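Local coordinates for protein C alpha-dehydrogenase (Sphingobium sp. SYK-6, PDB 4YAG) that probably oxidises the C alpha alcohol of lignin-derived beta-aryl ethers as an NAD-dependent short-chain dehydrogenase, and binds NADH in a Rossmann fold, at residues M1-G5 with V239-V243; T6-G12 with A30-D36; R131-G137 with S175-I181; T169-R173 with N245-V249. All blocks are in the same frame, centred on the assembly; numbering follows the deposited sequence.

Interaction 1: M1-G5 with V239-V243; sequences MDIAG and VDAIV
With its CG turned into the space between its own backbone N and carbonyl carbon (chi1 69°), M1 lays its side chain alongside that of I242, and CG meets I242 CG2 at 3.5 Å. I3 instead keeps CG1 beside its backbone N, anti to the carbonyl carbon (chi1 -62°), which sends CD1 across the helix side chains at about a right angle. That methyl ends 3.9 Å from V239 CG1 and 4.0 Å from V243 CG2. Branched aliphatic residues suit this greasy groove, which L25 of helix 16-27 also lines. The polar part is carried by the chain terminus: M1 N donates to I242 O at 2.6 Å, tilted from the carbonyl plane, with a weak second bond to V243 O. An amino terminus placed at the C-terminal end of helix 231-244 would probably be favoured by the negative end of the helix dipole. M1 O, buried here without a hydrogen-bond partner, is approached by V243 CA at 3.3 Å in a CA-H...O contact. The lead-in to strand 7-11, the first strand of the Rossmann fold, is thus fastened to the helix that precedes the last strand of the short-chain dehydrogenase sheet.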
# COMPACT_ATOMS: atom_id res chain seq x y z
N MET A 1 -23.32 -14.10 -4.00
CA MET A 1 -24.20 -14.79 -3.01
C MET A 1 -25.53 -14.10 -2.80
O MET A 1 -25.71 -12.94 -3.15
CB MET A 1 -23.53 -14.77 -1.65
CG MET A 1 -23.48 -13.38 -1.09
SD MET A 1 -22.84 -13.37 0.56
CE MET A 1 -24.17 -14.05 1.56
N ASP A 2 -26.43 -14.81 -2.14
CA ASP A 2 -27.73 -14.31 -1.74
C ASP A 2 -27.78 -13.43 -0.44
O ASP A 2 -27.27 -13.84 0.60
CB ASP A 2 -28.63 -15.51 -1.54
CG ASP A 2 -30.05 -15.13 -1.29
OD1 ASP A 2 -30.45 -14.02 -1.72
OD2 ASP A 2 -30.77 -15.93 -0.67
N ILE A 3 -28.46 -12.29 -0.50
CA ILE A 3 -28.44 -11.30 0.59
C ILE A 3 -29.54 -11.44 1.65
O ILE A 3 -29.36 -11.03 2.79
CB ILE A 3 -28.49 -9.86 -0.00
CG1 ILE A 3 -27.26 -9.60 -0.88
CG2 ILE A 3 -28.59 -8.81 1.11
CD1 ILE A 3 -27.36 -8.34 -1.74
N ALA A 4 -30.69 -12.01 1.32
CA ALA A 4 -31.80 -12.05 2.26
C ALA A 4 -31.44 -12.81 3.55
O ALA A 4 -30.92 -13.90 3.49
CB ALA A 4 -33.04 -12.66 1.61
N GLY A 5 -31.76 -12.22 4.70
CA GLY A 5 -31.54 -12.86 5.98
C GLY A 5 -30.09 -12.79 6.49
O GLY A 5 -29.85 -13.17 7.63
N VAL A 239 -24.87 -4.15 -4.33
CA VAL A 239 -25.81 -5.27 -4.31
C VAL A 239 -25.49 -6.18 -5.50
O VAL A 239 -25.34 -7.40 -5.32
CB VAL A 239 -27.27 -4.78 -4.36
CG1 VAL A 239 -28.24 -5.91 -4.69
CG2 VAL A 239 -27.65 -4.11 -3.04
N ASP A 240 -25.35 -5.60 -6.70
CA ASP A 240 -25.10 -6.41 -7.89
C ASP A 240 -23.75 -7.15 -7.77
O ASP A 240 -23.64 -8.31 -8.17
CB ASP A 240 -25.13 -5.57 -9.16
CG ASP A 240 -26.52 -5.01 -9.48
OD1 ASP A 240 -27.53 -5.53 -8.97
OD2 ASP A 240 -26.59 -4.03 -10.25
N ALA A 241 -22.75 -6.50 -7.21
CA ALA A 241 -21.41 -7.09 -7.09
C ALA A 241 -21.42 -8.28 -6.12
O ALA A 241 -20.69 -9.26 -6.32
CB ALA A 241 -20.39 -6.04 -6.63
N ILE A 242 -22.19 -8.17 -5.04
CA ILE A 242 -22.32 -9.27 -4.08
C ILE A 242 -23.11 -10.44 -4.69
O ILE A 242 -22.68 -11.60 -4.59
CB ILE A 242 -23.00 -8.79 -2.78
CG1 ILE A 242 -22.08 -7.79 -2.09
CG2 ILE A 242 -23.29 -9.94 -1.87
CD1 ILE A 242 -22.83 -6.92 -1.09
N VAL A 243 -24.24 -10.14 -5.32
CA VAL A 243 -25.06 -11.18 -5.92
C VAL A 243 -24.29 -11.94 -7.00
O VAL A 243 -24.42 -13.16 -7.11
CB VAL A 243 -26.36 -10.58 -6.51
CG1 VAL A 243 -27.12 -11.61 -7.32
CG2 VAL A 243 -27.25 -10.07 -5.38

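Interaction 2: T6-G12 with A30-D36; sequences TTAFITG and ARLVLAD. With NAI (1,4-dihydronicotinamide adenine dinucleotide), chain C.
G12 and D36 come together under the adenosine ribose, G12 CA only 3.3 Å from D36 OD2, and the cofactor forms part of the contact. The D36 carboxylate takes one ribose hydroxyl on each oxygen: NAI O2B donates to OD1 at 2.7 Å and NAI O3B donates to OD2 at the same distance. Glycine suits the neighbouring place because a CB there would run into the ribose ring oxygen. Behind this tip the strands run parallel, T7 beside R31 through T11 beside A35, laced by alternating backbone bonds such as V33 N to A8 O, 2.8 Å; the last, from G12 N to A35 O, is weak. Beneath helix 68-82, the F9 ring, its CG swung opposite the backbone N (chi1 -179°), reaches over to the next strand, with CD2 3.5 Å from V33 CG1 and CZ 3.5 Å from A35 CB. Cutting F9 back to an alanine would probably leave V33 and A35 without their ring neighbour and open a gap under that helix. The other face is aliphatic: I10 CD1 meets L32 CD2 at 4.0 Å, while L32 and L34 pack on helix 39-51. This is the first beta-alpha-beta unit of a Rossmann fold, with the acidic residue ending the second strand that is characteristic of NAD(H)-binding dehydrogenases.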
# COMPACT_ATOMS: atom_id res chain seq x y z
N THR A 6 -29.16 -12.29 5.67
CA THR A 6 -27.76 -12.20 6.09
C THR A 6 -27.59 -11.05 7.05
O THR A 6 -28.50 -10.23 7.22
CB THR A 6 -26.76 -11.92 4.94
OG1 THR A 6 -27.07 -10.66 4.33
CG2 THR A 6 -26.77 -13.04 3.91
N THR A 7 -26.41 -10.99 7.67
CA THR A 7 -26.00 -9.80 8.41
C THR A 7 -24.77 -9.19 7.74
O THR A 7 -23.81 -9.91 7.40
CB THR A 7 -25.67 -10.13 9.86
OG1 THR A 7 -26.86 -10.56 10.53
CG2 THR A 7 -25.08 -8.90 10.57
N ALA A 8 -24.82 -7.88 7.56
CA ALA A 8 -23.72 -7.12 6.95
C ALA A 8 -23.10 -6.21 8.00
O ALA A 8 -23.82 -5.45 8.67
CB ALA A 8 -24.23 -6.30 5.77
N PHE A 9 -21.78 -6.29 8.15
CA PHE A 9 -21.02 -5.42 9.02
C PHE A 9 -20.35 -4.38 8.13
O PHE A 9 -19.55 -4.74 7.25
CB PHE A 9 -19.98 -6.24 9.77
CG PHE A 9 -19.13 -5.44 10.73
CD1 PHE A 9 -17.94 -4.90 10.34
CD2 PHE A 9 -19.54 -5.25 12.03
CE1 PHE A 9 -17.16 -4.18 11.23
CE2 PHE A 9 -18.78 -4.52 12.93
CZ PHE A 9 -17.59 -3.99 12.54
N ILE A 10 -20.69 -3.11 8.34
CA ILE A 10 -20.27 -2.04 7.46
C ILE A 10 -19.49 -0.98 8.21
O ILE A 10 -20.04 -0.24 9.03
CB ILE A 10 -21.47 -1.37 6.77
CG1 ILE A 10 -22.41 -2.43 6.18
CG2 ILE A 10 -21.03 -0.37 5.71
CD1 ILE A 10 -23.66 -1.85 5.58
N THR A 11 -18.19 -0.88 7.93
CA THR A 11 -17.42 0.19 8.53
C THR A 11 -17.65 1.49 7.76
O THR A 11 -17.86 1.49 6.55
CB THR A 11 -15.94 -0.12 8.60
OG1 THR A 11 -15.39 -0.05 7.28
CG2 THR A 11 -15.70 -1.47 9.24
N GLY A 12 -17.68 2.60 8.49
CA GLY A 12 -18.13 3.86 7.93
C GLY A 12 -19.57 3.78 7.45
O GLY A 12 -19.98 4.51 6.54
N ALA A 30 -30.96 -7.81 4.20
CA ALA A 30 -29.91 -7.96 5.19
C ALA A 30 -30.24 -7.20 6.47
O ALA A 30 -30.90 -6.16 6.44
CB ALA A 30 -28.59 -7.43 4.64
N ARG A 31 -29.75 -7.72 7.58
CA ARG A 31 -29.67 -6.97 8.82
C ARG A 31 -28.31 -6.32 8.87
O ARG A 31 -27.36 -6.79 8.23
CB ARG A 31 -29.86 -7.87 10.04
CG ARG A 31 -31.17 -8.62 10.00
CD ARG A 31 -31.40 -9.46 11.25
NE ARG A 31 -31.86 -8.64 12.37
CZ ARG A 31 -31.59 -8.92 13.65
NH1 ARG A 31 -30.88 -9.99 13.97
NH2 ARG A 31 -32.05 -8.14 14.61
N LEU A 32 -28.20 -5.23 9.62
CA LEU A 32 -27.01 -4.38 9.56
C LEU A 32 -26.33 -4.17 10.90
O LEU A 32 -26.99 -3.98 11.92
CB LEU A 32 -27.36 -3.00 9.03
CG LEU A 32 -28.09 -2.92 7.69
CD1 LEU A 32 -28.48 -1.48 7.44
CD2 LEU A 32 -27.22 -3.49 6.59
N VAL A 33 -25.00 -4.14 10.87
CA VAL A 33 -24.22 -3.57 11.94
C VAL A 33 -23.40 -2.46 11.32
O VAL A 33 -22.59 -2.70 10.41
CB VAL A 33 -23.29 -4.61 12.59
CG1 VAL A 33 -22.39 -3.97 13.63
CG2 VAL A 33 -24.11 -5.70 13.20
N LEU A 34 -23.64 -1.24 11.79
CA LEU A 34 -22.91 -0.07 11.31
C LEU A 34 -21.84 0.28 12.34
O LEU A 34 -22.13 0.52 13.50
CB LEU A 34 -23.85 1.12 11.11
CG LEU A 34 -25.11 0.84 10.30
CD1 LEU A 34 -25.94 2.09 10.17
CD2 LEU A 34 -24.79 0.28 8.94
N ALA A 35 -20.58 0.28 11.89
CA ALA A 35 -19.45 0.55 12.74
C ALA A 35 -18.82 1.87 12.27
O ALA A 35 -18.53 2.05 11.09
CB ALA A 35 -18.43 -0.59 12.68
N ASP A 36 -18.62 2.79 13.18
CA ASP A 36 -18.19 4.14 12.80
C ASP A 36 -17.52 4.81 13.99
O ASP A 36 -17.90 4.58 15.15
CB ASP A 36 -19.41 4.94 12.34
CG ASP A 36 -19.08 6.07 11.39
OD1 ASP A 36 -18.50 7.08 11.85
OD2 ASP A 36 -19.43 5.95 10.19
PA NAI C . -17.93 9.75 4.75
O1A NAI C . -17.02 10.54 5.64
O2A NAI C . -19.29 10.35 4.44
O5B NAI C . -18.15 8.30 5.34
C5B NAI C . -17.09 7.65 5.97
C4B NAI C . -17.50 7.28 7.34
O4B NAI C . -16.38 6.49 7.85
C3B NAI C . -17.75 8.38 8.27
O3B NAI C . -19.03 8.26 8.92
C2B NAI C . -16.64 8.34 9.19
O2B NAI C . -16.96 8.83 10.51
C1B NAI C . -16.19 6.95 9.19
N9A NAI C . -14.82 6.78 9.60
C8A NAI C . -13.73 7.55 9.27
N7A NAI C . -12.63 7.09 9.90
C5A NAI C . -12.99 6.00 10.65
C6A NAI C . -12.33 5.11 11.51
N6A NAI C . -10.97 5.31 11.80
N1A NAI C . -13.01 4.10 12.10
C2A NAI C . -14.33 3.95 11.87
N3A NAI C . -15.02 4.77 11.06
C4A NAI C . -14.38 5.80 10.46
O3 NAI C . -17.10 9.60 3.41
PN NAI C . -17.25 8.57 2.17
O1N NAI C . -18.60 7.86 2.16
O2N NAI C . -16.98 9.41 0.95
O5D NAI C . -16.06 7.52 2.44
C5D NAI C . -16.25 6.11 2.29
C4D NAI C . -15.11 5.53 1.52
O4D NAI C . -15.24 5.96 0.12
C3D NAI C . -13.79 5.97 1.97
O3D NAI C . -12.92 4.83 2.06
C2D NAI C . -13.32 6.90 0.95
O2D NAI C . -11.89 6.92 0.89
C1D NAI C . -13.89 6.39 -0.28
N1N NAI C . -14.04 7.23 -1.41
C2N NAI C . -14.93 8.28 -1.46
C3N NAI C . -15.03 9.03 -2.62
C7N NAI C . -15.99 10.17 -2.71
O7N NAI C . -16.00 10.95 -3.68
N7N NAI C . -16.98 10.30 -1.64
C4N NAI C . -14.27 8.74 -3.75
C5N NAI C . -13.43 7.65 -3.70
C6N NAI C . -13.33 6.90 -2.55

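Interaction 3: R131-G137 with S175-I181; sequences RARGRGG and SMAEDNI
R131 reaches straight across to the end of helix 156-177, its chain extended from CG to NE, and the turn at chi4 (-90°) sets the guanidinium to grip several groups at once. NH1 donates to D179 OD2 at 2.8 Å, a salt bridge that uses the anti lone pair and lies in the guanidinium plane, although the carboxylate itself stands 79° to that plane. The same nitrogen reaches S175 O at 3.0 Å from above the carbonyl plane, opposite the face used by E178 N. NH2 closes an end-on grip by donating to S175 OG at 2.9 Å. M176, bent at chi2 (-60°), brings SD over one face of the guanidinium. A lysine in place of R131 would probably be unable to hold both partners, leaving S175 OG or the D179 charge without its mate. A long side chain ending in a flat guanidinium with several N-H donors fits the site, whereas glycine fits the other end: a CB on G136 would clash with N180 O. There G137 N donates to N180 O at 3.1 Å, and a water links G136 N with D179 O. N180, with positive phi, is the C-prime residue of a Schellman motif ending the helix. E178 pairs with K101 of the second subunit. The contact thus joins the ends of helices 105-133 and 156-177 where each helix gives way to its strand, 137-142 and 181-187, with I181 packed on M130 and I139 between helix and sheet.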
# COMPACT_ATOMS: atom_id res chain seq x y z
N ARG A 131 -15.27 -18.03 7.61
CA ARG A 131 -14.89 -19.35 7.14
C ARG A 131 -15.48 -20.43 8.04
O ARG A 131 -16.03 -21.42 7.55
CB ARG A 131 -13.38 -19.50 7.13
CG ARG A 131 -12.62 -18.51 6.27
CD ARG A 131 -11.16 -18.86 6.35
NE ARG A 131 -10.24 -17.87 5.80
CZ ARG A 131 -9.82 -17.84 4.53
NH1 ARG A 131 -10.24 -18.75 3.66
NH2 ARG A 131 -8.95 -16.92 4.15
N ALA A 132 -15.36 -20.27 9.35
CA ALA A 132 -15.79 -21.30 10.29
C ALA A 132 -17.28 -21.63 10.19
O ALA A 132 -17.70 -22.79 10.35
CB ALA A 132 -15.47 -20.87 11.70
N ARG A 133 -18.09 -20.62 9.92
CA ARG A 133 -19.53 -20.79 9.91
C ARG A 133 -20.01 -21.57 8.69
O ARG A 133 -21.09 -22.15 8.70
CB ARG A 133 -20.25 -19.44 10.03
CG ARG A 133 -20.22 -18.88 11.45
CD ARG A 133 -21.01 -17.59 11.62
NE ARG A 133 -20.45 -16.47 10.87
CZ ARG A 133 -19.48 -15.66 11.29
NH1 ARG A 133 -18.93 -15.80 12.49
NH2 ARG A 133 -19.08 -14.69 10.51
N GLY A 134 -19.20 -21.57 7.65
CA GLY A 134 -19.40 -22.43 6.50
C GLY A 134 -20.58 -22.09 5.62
O GLY A 134 -21.06 -22.95 4.88
N ARG A 135 -21.08 -20.87 5.67
CA ARG A 135 -22.18 -20.52 4.77
C ARG A 135 -21.76 -19.50 3.72
O ARG A 135 -22.61 -18.86 3.11
CB ARG A 135 -23.42 -20.07 5.53
CG ARG A 135 -23.22 -18.99 6.54
CD ARG A 135 -24.52 -18.79 7.33
NE ARG A 135 -24.48 -17.63 8.21
CZ ARG A 135 -24.38 -17.67 9.54
NH1 ARG A 135 -24.33 -18.84 10.18
NH2 ARG A 135 -24.35 -16.54 10.24
N GLY A 136 -20.46 -19.39 3.51
CA GLY A 136 -19.93 -18.45 2.53
C GLY A 136 -20.07 -17.03 3.02
O GLY A 136 -20.34 -16.77 4.17
N GLY A 137 -19.90 -16.09 2.11
CA GLY A 137 -20.02 -14.70 2.48
C GLY A 137 -19.42 -13.85 1.39
O GLY A 137 -19.16 -14.32 0.28
N SER A 175 -7.90 -17.25 -1.76
CA SER A 175 -8.00 -17.78 -0.40
C SER A 175 -9.44 -17.74 0.09
O SER A 175 -9.94 -18.71 0.68
CB SER A 175 -7.12 -17.00 0.57
OG SER A 175 -7.24 -17.54 1.88
N MET A 176 -10.11 -16.61 -0.12
CA MET A 176 -11.48 -16.48 0.37
C MET A 176 -12.41 -17.45 -0.35
O MET A 176 -13.34 -18.01 0.24
CB MET A 176 -11.96 -15.04 0.20
CG MET A 176 -11.17 -14.04 1.04
SD MET A 176 -11.28 -14.42 2.82
CE MET A 176 -9.88 -13.50 3.43
N ALA A 177 -12.15 -17.66 -1.63
CA ALA A 177 -12.97 -18.57 -2.43
C ALA A 177 -12.93 -20.00 -1.89
O ALA A 177 -13.87 -20.77 -2.10
CB ALA A 177 -12.52 -18.56 -3.87
N GLU A 178 -11.84 -20.39 -1.21
CA GLU A 178 -11.77 -21.73 -0.60
C GLU A 178 -12.98 -21.99 0.29
O GLU A 178 -13.39 -23.13 0.49
CB GLU A 178 -10.51 -21.87 0.25
CG GLU A 178 -9.23 -21.77 -0.52
CD GLU A 178 -8.01 -21.71 0.38
OE1 GLU A 178 -8.14 -22.00 1.59
OE2 GLU A 178 -6.92 -21.37 -0.12
N ASP A 179 -13.52 -20.93 0.87
CA ASP A 179 -14.63 -21.04 1.80
C ASP A 179 -15.87 -20.31 1.28
O ASP A 179 -16.73 -19.89 2.05
CB ASP A 179 -14.21 -20.50 3.17
CG ASP A 179 -13.17 -21.37 3.84
OD1 ASP A 179 -13.56 -22.47 4.31
OD2 ASP A 179 -11.98 -20.97 3.87
N ASN A 180 -15.96 -20.20 -0.05
CA ASN A 180 -17.10 -19.62 -0.73
C ASN A 180 -17.38 -18.20 -0.25
O ASN A 180 -18.54 -17.78 -0.12
CB ASN A 180 -18.33 -20.51 -0.56
CG ASN A 180 -19.46 -20.15 -1.50
OD1 ASN A 180 -19.24 -19.57 -2.57
ND2 ASN A 180 -20.68 -20.48 -1.10
N ILE A 181 -16.31 -17.46 0.00
CA ILE A 181 -16.39 -16.04 0.29
C ILE A 181 -15.89 -15.30 -0.93
O ILE A 181 -14.71 -15.42 -1.32
CB ILE A 181 -15.54 -15.68 1.52
CG1 ILE A 181 -16.06 -16.41 2.77
CG2 ILE A 181 -15.54 -14.16 1.75
CD1 ILE A 181 -15.08 -16.37 3.94
O HOH W 1 -16.07 -22.74 5.02
O HOH W 2 -17.92 -20.11 4.73

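Interaction 4: T169-R173 with N245-V249; sequences TETIR and NKLYV
L247 is the packed centre of this contact, its CB lying 3.8 Å above the middle of the R173 guanidinium, while its CG sits over one face of the Y248 ring. The leucine's CG, opposite the backbone N (chi1 179°), sends the branch toward helix 156-177, where CD1 meets T169 CG2 at 4.3 Å. Aliphatic carbon suits a place between a flat cation and an aromatic ring. Firm too is the polar clasp beside it: Y248 OH donates to E170 OE2 at 2.6 Å, coming from above the carboxylate plane, with ring and carboxylate turned 72° apart. E170 is buried, and the tyrosine together with R262 of the second subunit, which forms a salt bridge to the same oxygen, would probably stabilise its charge. Toward solvent the contact loosens and water does the joining. R173 NE donates a hydrogen bond to a water 2.8 Å away, and that water donates to N245 OD1 at 2.6 Å. A second water takes a bond from L247 N at 3.0 Å and a weak one from R173 NH2. Long and extended, the arginine spans this rim while its flat end still covers the leucine. Here the helix that supplies Y158 and K162 to the NADH site packs against the seventh, outermost strand of the short-chain dehydrogenase sheet, close to the subunit interface.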
# COMPACT_ATOMS: atom_id res chain seq x y z
N THR A 169 -7.26 -6.74 -2.41
CA THR A 169 -8.52 -7.41 -2.72
C THR A 169 -8.30 -8.47 -3.79
O THR A 169 -8.81 -9.59 -3.70
CB THR A 169 -9.59 -6.41 -3.17
OG1 THR A 169 -9.71 -5.36 -2.21
CG2 THR A 169 -10.92 -7.11 -3.32
N GLU A 170 -7.52 -8.15 -4.81
CA GLU A 170 -7.23 -9.11 -5.86
C GLU A 170 -6.52 -10.35 -5.29
O GLU A 170 -6.83 -11.50 -5.64
CB GLU A 170 -6.29 -8.47 -6.89
CG GLU A 170 -6.89 -7.35 -7.69
CD GLU A 170 -5.85 -6.59 -8.53
OE1 GLU A 170 -4.63 -6.76 -8.29
OE2 GLU A 170 -6.27 -5.84 -9.44
N THR A 171 -5.56 -10.12 -4.42
CA THR A 171 -4.74 -11.22 -3.95
C THR A 171 -5.48 -12.14 -3.00
O THR A 171 -5.21 -13.35 -3.01
CB THR A 171 -3.44 -10.72 -3.29
OG1 THR A 171 -3.73 -10.01 -2.07
CG2 THR A 171 -2.68 -9.84 -4.27
N ILE A 172 -6.39 -11.62 -2.19
CA ILE A 172 -7.09 -12.49 -1.24
C ILE A 172 -8.17 -13.34 -1.90
O ILE A 172 -8.67 -14.26 -1.27
CB ILE A 172 -7.73 -11.72 -0.06
CG1 ILE A 172 -8.87 -10.82 -0.54
CG2 ILE A 172 -6.67 -10.93 0.72
CD1 ILE A 172 -9.60 -10.09 0.58
N ARG A 173 -8.51 -13.07 -3.16
CA ARG A 173 -9.66 -13.71 -3.79
C ARG A 173 -9.59 -15.23 -3.71
O ARG A 173 -10.56 -15.91 -3.33
CB ARG A 173 -9.83 -13.25 -5.24
CG ARG A 173 -11.12 -13.70 -5.90
CD ARG A 173 -11.22 -13.20 -7.32
NE ARG A 173 -12.62 -13.06 -7.70
CZ ARG A 173 -13.07 -12.92 -8.94
NH1 ARG A 173 -12.24 -12.96 -9.99
NH2 ARG A 173 -14.38 -12.79 -9.12
N ASN A 245 -20.88 -11.81 -7.60
CA ASN A 245 -19.48 -12.03 -7.27
C ASN A 245 -18.52 -11.34 -8.24
O ASN A 245 -17.65 -11.97 -8.85
CB ASN A 245 -19.15 -13.52 -7.18
CG ASN A 245 -17.82 -13.76 -6.50
OD1 ASN A 245 -17.33 -12.92 -5.76
ND2 ASN A 245 -17.20 -14.91 -6.78
N LYS A 246 -18.69 -10.04 -8.37
CA LYS A 246 -17.88 -9.25 -9.27
C LYS A 246 -16.65 -8.70 -8.57
O LYS A 246 -16.76 -8.00 -7.57
CB LYS A 246 -18.68 -8.06 -9.78
CG LYS A 246 -19.90 -8.39 -10.56
CD LYS A 246 -20.59 -7.05 -10.84
CE LYS A 246 -21.72 -7.13 -11.76
NZ LYS A 246 -22.14 -5.74 -12.05
N LEU A 247 -15.46 -8.94 -9.11
CA LEU A 247 -14.25 -8.49 -8.46
C LEU A 247 -14.08 -6.96 -8.42
O LEU A 247 -13.66 -6.40 -7.40
CB LEU A 247 -13.03 -9.12 -9.11
CG LEU A 247 -11.65 -8.74 -8.58
CD1 LEU A 247 -11.54 -9.06 -7.09
CD2 LEU A 247 -10.59 -9.47 -9.39
N TYR A 248 -14.41 -6.31 -9.53
CA TYR A 248 -14.20 -4.89 -9.67
C TYR A 248 -15.50 -4.14 -9.90
O TYR A 248 -16.31 -4.54 -10.74
CB TYR A 248 -13.31 -4.60 -10.87
CG TYR A 248 -11.94 -5.22 -10.84
CD1 TYR A 248 -11.05 -4.99 -9.81
CD2 TYR A 248 -11.51 -6.00 -11.91
CE1 TYR A 248 -9.79 -5.53 -9.82
CE2 TYR A 248 -10.27 -6.55 -11.93
CZ TYR A 248 -9.40 -6.30 -10.90
OH TYR A 248 -8.13 -6.85 -10.95
N VAL A 249 -15.67 -3.05 -9.17
CA VAL A 249 -16.77 -2.13 -9.42
C VAL A 249 -16.21 -0.72 -9.46
O VAL A 249 -15.59 -0.29 -8.49
CB VAL A 249 -17.84 -2.19 -8.32
CG1 VAL A 249 -18.90 -1.11 -8.56
CG2 VAL A 249 -18.48 -3.57 -8.25
O HOH W 3 -14.83 -12.23 -6.17
O HOH W 4 -15.24 -10.78 -11.42

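How the interactions relate
Interaction 2 is the most deeply core of the four, two adjacent parallel strands with the cofactor at one end. Interaction 1 is buried as well, but lies nearer the margin; M1 and I3 pack directly on T6 and A30 of interaction 2, and M1 SD lies against G137 of interaction 3. Interactions 3 and 4 are only partly buried; both use helix 156-177 and both touch the second subunit. Interactions 1 and 4 meet where helix 231-244 runs into strand 248-250, A241 touching V249. Backbone bonds and apolar side chains dominate the buried pair, apart from D36 and the M1 amino group, whereas arginines, carboxylates and bridging waters mark the two partly buried contacts.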